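Local coordinates for UPF0033 domain-containing protein (Desulfitobacterium hafniense, PDB 3HZ7), which is of unknown function but, through its TusA-like N-terminal domain, probably acts as a sulfur carrier or in a related sulfur-relay step, at residues Arg17-Leu22 against Gln46-Gly51. Residues are numbered along the deposited sequence; the frame is centred on the assembly and turned at random.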
loop_
_atom_site.group_PDB
_atom_site.type_symbol
_atom_site.label_atom_id
_atom_site.label_comp_id
_atom_site.label_asym_id
_atom_site.label_seq_id
_atom_site.Cartn_x
_atom_site.Cartn_y
_atom_site.Cartn_z
ATOM N N ARG A 17 8.432 -0.037 0.776
ATOM C CA ARG A 17 8.298 -0.187 -0.654
ATOM C C ARG A 17 7.119 0.677 -1.137
ATOM O O ARG A 17 7.196 1.371 -2.150
ATOM C CB ARG A 17 8.136 -1.687 -0.968
ATOM C CG ARG A 17 9.429 -2.527 -0.767
ATOM C CD ARG A 17 9.315 -4.003 -1.164
ATOM N NE ARG A 17 9.002 -4.122 -2.585
ATOM C CZ ARG A 17 8.543 -5.229 -3.182
ATOM N NH1 ARG A 17 8.322 -6.351 -2.484
ATOM N NH2 ARG A 17 8.302 -5.215 -4.496
ATOM N N ALA A 18 6.026 0.679 -0.377
ATOM C CA ALA A 18 4.870 1.473 -0.740
ATOM C C ALA A 18 5.167 2.937 -0.682
ATOM O O ALA A 18 4.774 3.679 -1.584
ATOM C CB ALA A 18 3.624 1.145 0.195
ATOM N N LYS A 19 5.855 3.380 0.364
ATOM C CA LYS A 19 6.121 4.798 0.471
ATOM C C LYS A 19 7.058 5.287 -0.660
ATOM O O LYS A 19 6.871 6.379 -1.216
ATOM C CB LYS A 19 6.711 5.143 1.869
ATOM C CG LYS A 19 6.819 6.654 2.093
ATOM C CD LYS A 19 7.134 6.975 3.538
ATOM C CE LYS A 19 7.462 8.449 3.724
ATOM N NZ LYS A 19 7.469 8.795 5.181
ATOM N N LYS A 20 8.049 4.482 -0.994
ATOM C CA LYS A 20 8.992 4.808 -2.074
ATOM C C LYS A 20 8.191 4.917 -3.373
ATOM O O LYS A 20 8.388 5.825 -4.173
ATOM C CB LYS A 20 10.012 3.692 -2.270
ATOM C CG LYS A 20 10.932 3.437 -1.097
ATOM C CD LYS A 20 12.054 2.472 -1.477
ATOM C CE LYS A 20 12.771 2.892 -2.744
ATOM N NZ LYS A 20 14.172 2.378 -2.773
ATOM N N ALA A 21 7.298 3.977 -3.604
ATOM C CA ALA A 21 6.512 4.064 -4.840
ATOM C C ALA A 21 5.624 5.304 -4.885
ATOM O O ALA A 21 5.443 5.919 -5.990
ATOM C CB ALA A 21 5.655 2.793 -5.046
ATOM N N LEU A 22 5.043 5.685 -3.734
ATOM C CA LEU A 22 4.176 6.871 -3.706
ATOM C C LEU A 22 4.965 8.174 -3.876
ATOM O O LEU A 22 4.561 9.056 -4.609
ATOM C CB LEU A 22 3.355 6.911 -2.419
ATOM C CG LEU A 22 2.240 5.863 -2.372
ATOM C CD1 LEU A 22 1.897 5.471 -0.920
ATOM C CD2 LEU A 22 1.047 6.415 -3.147
ATOM N N GLN A 46 -2.039 1.627 6.102
ATOM C CA GLN A 46 -3.065 2.684 6.191
ATOM C C GLN A 46 -2.645 3.886 7.038
ATOM O O GLN A 46 -2.942 5.051 6.711
ATOM C CB GLN A 46 -4.404 2.134 6.709
ATOM C CG GLN A 46 -5.044 1.167 5.729
ATOM C CD GLN A 46 -6.533 1.013 5.911
ATOM O OE1 GLN A 46 -7.014 0.577 6.963
ATOM N NE2 GLN A 46 -7.277 1.355 4.854
ATOM N N LYS A 47 -1.928 3.623 8.117
ATOM C CA LYS A 47 -1.445 4.736 8.980
ATOM C C LYS A 47 -0.466 5.611 8.183
ATOM O O LYS A 47 -0.476 6.856 8.287
ATOM C CB LYS A 47 -0.745 4.182 10.234
ATOM C CG LYS A 47 -1.646 3.191 11.067
ATOM C CD LYS A 47 -1.541 3.471 12.560
ATOM C CE LYS A 47 -2.304 2.482 13.439
ATOM N NZ LYS A 47 -1.734 1.092 13.381
HETATM N N MSE A 48 0.368 4.967 7.362
HETATM C CA MSE A 48 1.324 5.710 6.521
HETATM C C MSE A 48 0.558 6.483 5.490
HETATM O O MSE A 48 0.885 7.644 5.197
HETATM C CB MSE A 48 2.317 4.736 5.849
HETATM C CG MSE A 48 3.296 5.400 4.879
HETATM SE SE MSE A 48 2.634 5.593 2.993
HETATM C CE MSE A 48 2.721 3.719 2.563
ATOM N N ALA A 49 -0.495 5.869 4.927
ATOM C CA ALA A 49 -1.275 6.587 3.902
ATOM C C ALA A 49 -1.980 7.819 4.534
ATOM O O ALA A 49 -1.971 8.924 3.969
ATOM C CB ALA A 49 -2.335 5.637 3.267
ATOM N N GLU A 50 -2.622 7.620 5.686
ATOM C CA GLU A 50 -3.301 8.751 6.317
ATOM C C GLU A 50 -2.217 9.768 6.631
ATOM O O GLU A 50 -2.359 10.946 6.292
ATOM C CB GLU A 50 -4.073 8.330 7.585
ATOM C CG GLU A 50 -3.230 7.957 8.784
ATOM C CD GLU A 50 -4.039 7.914 10.086
ATOM O OE1 GLU A 50 -4.564 8.979 10.492
ATOM O OE2 GLU A 50 -4.149 6.825 10.703
ATOM N N GLY A 51 -1.128 9.313 7.265
ATOM C CA GLY A 51 -0.018 10.208 7.543
ATOM C C GLY A 51 0.294 11.089 6.337
ATOM O O GLY A 51 0.369 12.312 6.476
#
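Met48, present as selenomethionine, carries this contact: it reaches from helix 39-52 to Ala18, Lys19 and Leu22 of helix 13-23. Its terminal CE lies 3.6 Å from Ala18 CB, while SE packs 4.0 Å from Leu22 CD1, and the Leu22 and Met48 side chains meet at a slant. With CG anti to the backbone N (chi1 176°), the Met48 chain sets out toward the other helix; bends at chi2 and chi3 then turn the methyl against Ala18, with Leu22 CD1 also near.

Lys19 is met only by van der Waals touch, through its backbone N and CB. CE comes within 3.8 Å of Lys19 N, and SE within 4.3 Å of Lys19 CB; the extended Lys19 side chain then leads away from the selenium, its NZ on the exposed side. No hydrogen bond spans the segments.

The wide spacing of the segment axes, 10.9 Å at closest approach, is consistent with a contact made by one long side chain; the axes run 29° from parallel. Both helices pack on one face of the mixed four-stranded sheet, in the two-layer alpha/beta fold of the TusA family. Beneath the contact, Leu22 and Met48 both touch Ile70, and Ala18 rests on Val34. The chemistry therefore implies dispersion across a small interface of 156 Å², both sides summed, 85 Å² of it on Met48, with the bent Met48 side chain bridging the helices and selenium in the place of the native sulfur.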